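Local coordinates for protein Dye-decolorizing peroxidase Tfu_3078 (Thermobifida fusca, PDB 5FW4) that uses a non-covalently bound heme b and hydrogen peroxide to oxidise anthraquinone dyes and, more modestly, azo dyes and standard peroxidase substrates such as guaiacol, at residues S50-Q55 and R228-T233; R281-L286 and D366-A371. All blocks are in the same frame, centred on the assembly; numbering follows the deposited sequence.

Contact 1: residues S50-Q55 and R228-T233. Unlike the reference sequence in segment 50-55: Lys52 (reference Glu).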
# COMPACT_ATOMS: atom_id res chain seq x y z
N SER A 50 -9.57 17.63 -21.53
CA SER A 50 -9.75 18.91 -20.86
C SER A 50 -8.41 19.27 -20.22
O SER A 50 -7.56 18.38 -20.03
CB SER A 50 -10.86 18.84 -19.79
OG SER A 50 -10.48 18.04 -18.70
N PRO A 51 -8.19 20.56 -19.91
CA PRO A 51 -7.04 20.95 -19.14
C PRO A 51 -6.90 20.21 -17.83
O PRO A 51 -5.83 19.72 -17.52
CB PRO A 51 -7.30 22.43 -18.89
CG PRO A 51 -7.94 22.86 -20.15
CD PRO A 51 -8.75 21.71 -20.64
N LYS A 52 -7.97 20.13 -17.05
CA LYS A 52 -7.91 19.37 -15.81
C LYS A 52 -7.48 17.92 -16.05
O LYS A 52 -6.68 17.38 -15.29
CB LYS A 52 -9.27 19.40 -15.15
CG LYS A 52 -9.58 20.74 -14.52
CD LYS A 52 -9.12 20.78 -13.07
CE LYS A 52 -7.71 21.31 -12.86
NZ LYS A 52 -7.62 22.81 -12.83
N ALA A 53 -8.03 17.27 -17.07
CA ALA A 53 -7.63 15.89 -17.35
C ALA A 53 -6.13 15.79 -17.64
O ALA A 53 -5.50 14.92 -17.09
CB ALA A 53 -8.44 15.29 -18.49
N GLU A 54 -5.58 16.68 -18.48
CA GLU A 54 -4.13 16.66 -18.74
C GLU A 54 -3.35 16.85 -17.43
O GLU A 54 -2.33 16.20 -17.18
CB GLU A 54 -3.73 17.67 -19.81
CG GLU A 54 -3.96 17.17 -21.24
CD GLU A 54 -3.66 18.21 -22.30
OE1 GLU A 54 -2.83 19.11 -22.04
OE2 GLU A 54 -4.26 18.14 -23.40
N GLN A 55 -3.90 17.70 -16.55
CA GLN A 55 -3.31 17.97 -15.29
C GLN A 55 -3.35 16.75 -14.34
O GLN A 55 -2.40 16.50 -13.63
CB GLN A 55 -3.98 19.20 -14.64
CG GLN A 55 -3.58 20.53 -15.28
CD GLN A 55 -4.54 21.66 -14.94
OE1 GLN A 55 -5.05 21.74 -13.83
NE2 GLN A 55 -4.76 22.55 -15.90
N ARG A 228 -10.53 15.38 -8.41
CA ARG A 228 -11.34 16.31 -9.17
C ARG A 228 -10.51 17.53 -9.51
O ARG A 228 -10.61 18.05 -10.59
CB ARG A 228 -12.60 16.77 -8.39
CG ARG A 228 -13.59 15.66 -8.16
CD ARG A 228 -15.00 16.13 -7.83
NE ARG A 228 -15.79 14.91 -7.83
CZ ARG A 228 -16.42 14.40 -8.88
NH1 ARG A 228 -16.46 15.07 -10.03
NH2 ARG A 228 -17.06 13.23 -8.77
N ASP A 229 -9.71 17.97 -8.55
CA ASP A 229 -8.77 19.08 -8.77
C ASP A 229 -7.41 18.64 -8.30
O ASP A 229 -7.16 18.59 -7.09
CB ASP A 229 -9.23 20.35 -8.01
CG ASP A 229 -8.25 21.50 -8.13
OD1 ASP A 229 -7.18 21.34 -8.79
OD2 ASP A 229 -8.53 22.57 -7.53
N PRO A 230 -6.51 18.28 -9.25
CA PRO A 230 -5.20 17.72 -8.89
C PRO A 230 -4.22 18.70 -8.24
O PRO A 230 -3.13 18.28 -7.82
CB PRO A 230 -4.66 17.19 -10.22
CG PRO A 230 -5.39 17.94 -11.27
CD PRO A 230 -6.75 18.23 -10.70
N ASP A 231 -4.59 19.98 -8.16
CA ASP A 231 -3.80 20.98 -7.46
C ASP A 231 -4.29 21.18 -6.02
O ASP A 231 -3.57 21.76 -5.24
CB ASP A 231 -3.86 22.31 -8.22
CG ASP A 231 -2.89 23.34 -7.66
OD1 ASP A 231 -1.69 23.04 -7.59
OD2 ASP A 231 -3.32 24.46 -7.31
N ALA A 232 -5.49 20.70 -5.68
CA ALA A 232 -5.97 20.73 -4.30
C ALA A 232 -5.06 20.00 -3.31
O ALA A 232 -4.41 18.96 -3.62
CB ALA A 232 -7.40 20.20 -4.19
N THR A 233 -5.02 20.57 -2.11
CA THR A 233 -4.24 20.06 -1.01
C THR A 233 -4.77 18.65 -0.66
O THR A 233 -5.95 18.44 -0.57
CB THR A 233 -4.36 21.01 0.20
OG1 THR A 233 -4.15 22.37 -0.19
CG2 THR A 233 -3.38 20.65 1.30
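The first turn of helix 51-61, close to the N-terminal end of the model, rests against a type I beta turn from Asp229 to Ala232 in the loop that follows strand 211-220. The touch is light, made by aliphatic carbons against the proline ring and two oxygens of the loop. Pro230 turns its ring to the helix: its CG lies 3.9 Å from Gln55 CB, and its CD meets Lys52 CE at the same 3.9 Å. Lys52, which replaces the glutamate of the reference sequence, starts with CG anti to its carbonyl carbon and then bends at chi2, chi3 and chi4. That folded chain crosses the proline ring obliquely and brings CD to 4.0 Å from Arg228 O. Its NZ stops 4.3 Å from Asp229 OD1, too far for a salt bridge, so any attraction between the two charges is probably modest.

Behind this shell, a short side-chain-to-backbone bond fixes each partner: an N-cap in the helix, an Asx turn in the loop. Arg228 O accepts a hydrogen bond from NH2 of Arg56, the residue after Gln55 in the helix, which adds a polar tie to the loop. Glu54 OE2 bonds to Ala49 N of the second subunit, and Arg228 also reaches that subunit, so the contact lies beside an interface between two copies. At the helix start Ser50 is the N-cap, its OG taking the N-H of Ala53 at 3.0 Å. In the loop Asp229 forms an Asx turn within the beta turn, its CG anti to the backbone N (chi1 177°); Asp231 N reaches Asp229 OD1 at 3.0 Å from above the carboxylate plane, 46° out of it.

Contact 2: residues R281-L286 and D366-A371; sequences RIRMLL and DGVRDA. With HEM (protoporphyrin IX containing Fe), chain C.
Two neighbouring antiparallel strands, 275-284 and 369-379, meet here where the first ends and the second begins. A nearly straight backbone bond joins them, Met284 N to Ala371 O at 2.9 Å, in the plane of the carbonyl.

Arg281 is stretched out from CG to NE, with CG anti to the backbone N, and this reach delivers its guanidinium to Asp370. NH2 donates a hydrogen bond to the syn lone pair of Asp370 OD1 at 3.0 Å, which makes the pair a salt bridge, and the two flat groups are only 15° apart. A water accepts from Arg281 NE and donates to Asp370 OD1, so the carboxylate oxygen is gripped twice; Trp179 adds a cation-pi contact with Arg281.

Arg283 also leaves with CG anti to the backbone N. With chi1 and chi2 extended, CD lies against Arg369 O; a kink at chi3 (53°) then turns the guanidinium so that one face comes under Val368 CG1, 3.4 Å from Arg283 NH1. A second water sits in the guanidinium plane, accepting from Arg283 NH1 and donating to Met284 O and Arg369 O, while Arg283 NE pairs with Glu407. An alanine at Arg283 would remove the salt bridge to Glu407 and the packing against Val368 CG1, and would probably leave the bridging water less firmly held. Arg369 turns to Asp360 and to Glu201 of the second subunit.

On the heme side, Ile282 CG2 lies 3.5 Å from HEM CBB, and Met284 extends beyond CG to set CE 3.9 Å from HEM CMB. An inner strand, paired with 369-379 on one edge and 404-414 on the other while Ile282 and Met284 line the heme pocket, belongs to the C-terminal ferredoxin-like sheet of DyP-type peroxidases.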
# COMPACT_ATOMS: atom_id res chain seq x y z
N ARG A 281 5.89 7.76 12.79
CA ARG A 281 4.78 6.90 12.43
C ARG A 281 3.71 7.18 13.49
O ARG A 281 3.89 6.85 14.63
CB ARG A 281 5.18 5.44 12.48
CG ARG A 281 4.08 4.50 12.05
CD ARG A 281 4.49 3.09 12.32
NE ARG A 281 3.44 2.10 12.08
CZ ARG A 281 3.63 0.93 11.49
NH1 ARG A 281 4.83 0.61 11.03
NH2 ARG A 281 2.61 0.10 11.33
N ILE A 282 2.61 7.76 13.06
CA ILE A 282 1.54 8.18 14.02
C ILE A 282 0.27 7.44 13.73
O ILE A 282 -0.39 7.70 12.73
CB ILE A 282 1.24 9.64 13.91
CG1 ILE A 282 2.49 10.47 13.84
CG2 ILE A 282 0.35 10.09 15.08
CD1 ILE A 282 3.32 10.33 15.02
N ARG A 283 -0.09 6.52 14.60
CA ARG A 283 -1.29 5.73 14.46
C ARG A 283 -2.48 6.65 14.80
O ARG A 283 -2.39 7.42 15.73
CB ARG A 283 -1.25 4.55 15.41
CG ARG A 283 -2.46 3.62 15.28
CD ARG A 283 -2.41 2.34 16.09
NE ARG A 283 -2.17 2.47 17.52
CZ ARG A 283 -3.09 2.61 18.47
NH1 ARG A 283 -4.39 2.60 18.16
NH2 ARG A 283 -2.71 2.68 19.74
N MET A 284 -3.54 6.54 13.99
CA MET A 284 -4.83 7.27 14.21
C MET A 284 -5.85 6.35 14.86
O MET A 284 -6.07 5.23 14.42
CB MET A 284 -5.36 7.79 12.88
CG MET A 284 -4.53 8.90 12.30
SD MET A 284 -5.08 9.34 10.72
CE MET A 284 -4.28 10.83 10.37
N LEU A 285 -6.53 6.83 15.92
CA LEU A 285 -7.59 6.03 16.55
C LEU A 285 -8.90 6.30 15.81
O LEU A 285 -9.75 7.10 16.26
CB LEU A 285 -7.75 6.39 18.06
CG LEU A 285 -6.85 5.63 19.05
CD1 LEU A 285 -5.37 5.72 18.67
CD2 LEU A 285 -7.06 6.02 20.52
N LEU A 286 -9.07 5.65 14.68
CA LEU A 286 -10.12 6.07 13.77
C LEU A 286 -11.49 5.70 14.25
O LEU A 286 -12.46 6.43 14.00
CB LEU A 286 -9.86 5.53 12.35
CG LEU A 286 -8.64 6.12 11.66
CD1 LEU A 286 -8.37 5.36 10.35
CD2 LEU A 286 -8.74 7.62 11.38
N ASP A 366 -5.18 -6.44 19.34
CA ASP A 366 -6.34 -7.23 19.45
C ASP A 366 -7.39 -6.40 18.72
O ASP A 366 -8.13 -5.63 19.33
CB ASP A 366 -6.63 -7.28 20.96
CG ASP A 366 -5.35 -7.65 21.78
OD1 ASP A 366 -4.48 -6.77 22.00
OD2 ASP A 366 -5.21 -8.84 22.15
N GLY A 367 -7.40 -6.49 17.40
CA GLY A 367 -8.33 -5.70 16.57
C GLY A 367 -8.06 -4.20 16.41
O GLY A 367 -8.87 -3.47 15.86
N VAL A 368 -6.91 -3.75 16.87
CA VAL A 368 -6.50 -2.38 16.70
C VAL A 368 -6.25 -2.06 15.22
O VAL A 368 -5.55 -2.82 14.48
CB VAL A 368 -5.27 -2.07 17.60
CG1 VAL A 368 -4.76 -0.65 17.39
CG2 VAL A 368 -5.60 -2.29 19.09
N ARG A 369 -6.80 -0.93 14.79
CA ARG A 369 -6.62 -0.44 13.42
C ARG A 369 -5.21 0.08 13.28
O ARG A 369 -4.82 1.01 13.98
CB ARG A 369 -7.66 0.67 13.10
CG ARG A 369 -7.63 1.13 11.65
CD ARG A 369 -8.23 0.07 10.73
NE ARG A 369 -8.54 0.63 9.43
CZ ARG A 369 -7.85 0.50 8.30
NH1 ARG A 369 -6.76 -0.27 8.26
NH2 ARG A 369 -8.30 1.09 7.20
N ASP A 370 -4.40 -0.56 12.41
CA ASP A 370 -3.06 -0.11 12.16
C ASP A 370 -3.04 0.80 10.91
O ASP A 370 -2.65 0.37 9.78
CB ASP A 370 -2.15 -1.33 11.93
CG ASP A 370 -0.70 -1.02 11.98
OD1 ASP A 370 -0.29 0.14 12.24
OD2 ASP A 370 0.05 -1.99 11.68
N ALA A 371 -3.43 2.06 11.10
CA ALA A 371 -3.47 3.08 10.06
C ALA A 371 -3.22 4.45 10.67
O ALA A 371 -3.32 4.62 11.88
CB ALA A 371 -4.76 3.04 9.28
CHA HEM C . -1.32 21.76 10.89
CHB HEM C . -3.15 17.29 11.20
CHC HEM C . 0.75 15.95 13.72
CHD HEM C . 2.70 20.35 13.17
C1A HEM C . -2.13 20.66 10.76
C2A HEM C . -3.40 20.70 10.14
C3A HEM C . -3.92 19.45 10.25
C4A HEM C . -2.99 18.64 10.92
CMA HEM C . -5.21 18.97 9.72
CAA HEM C . -4.07 21.90 9.52
CBA HEM C . -3.78 22.06 8.03
CGA HEM C . -2.37 22.50 7.79
O1A HEM C . -1.56 21.65 7.32
O2A HEM C . -2.02 23.68 8.04
C1B HEM C . -2.22 16.54 11.94
C2B HEM C . -2.39 15.17 12.26
C3B HEM C . -1.30 14.77 12.97
C4B HEM C . -0.44 15.95 13.05
CMB HEM C . -3.58 14.34 11.86
CAB HEM C . -0.92 13.46 13.51
CBB HEM C . -1.55 12.32 13.21
C1C HEM C . 1.62 17.01 13.80
C2C HEM C . 2.85 16.97 14.42
C3C HEM C . 3.41 18.23 14.24
C4C HEM C . 2.49 19.03 13.52
CMC HEM C . 3.38 15.73 15.10
CAC HEM C . 4.65 18.83 14.70
CBC HEM C . 5.32 18.38 15.72
C1D HEM C . 1.70 21.06 12.48
C2D HEM C . 1.89 22.47 12.14
C3D HEM C . 0.76 22.86 11.51
C4D HEM C . -0.10 21.69 11.50
CMD HEM C . 3.11 23.34 12.39
CAD HEM C . 0.49 24.24 10.94
CBD HEM C . 0.02 25.16 12.08
CGD HEM C . -0.12 26.58 11.59
O1D HEM C . 0.86 27.34 11.45
O2D HEM C . -1.26 27.00 11.30
NA HEM C . -1.90 19.39 11.25
NB HEM C . -1.05 16.95 12.42
NC HEM C . 1.41 18.27 13.30
ND HEM C . 0.48 20.60 12.08
FE HEM C . -0.28 18.87 12.29
O HOH W 1 1.19 2.31 13.42
O HOH W 2 -5.89 2.75 15.55

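In the fold
Contact 1 is a surface touch and contact 2 a largely buried one, their centres about 31 Å apart and their nearest atoms about 13 Å apart. They share no helix or strand: 50-55 with 228-233 joins the N-terminal helix to a loop, away from the annotated sites, whereas 281-286 with 366-371 lies within one four-stranded antiparallel sheet and reaches the heme pocket. The chemistry follows the setting. Across contact 1 carbon atoms do most of the touching and the opposite charges stay apart; contact 2 combines a backbone bond, a salt bridge and two bridging waters. Both nevertheless reach the second subunit, contact 1 through Glu54 and Arg228, contact 2 through Arg369 and Leu286.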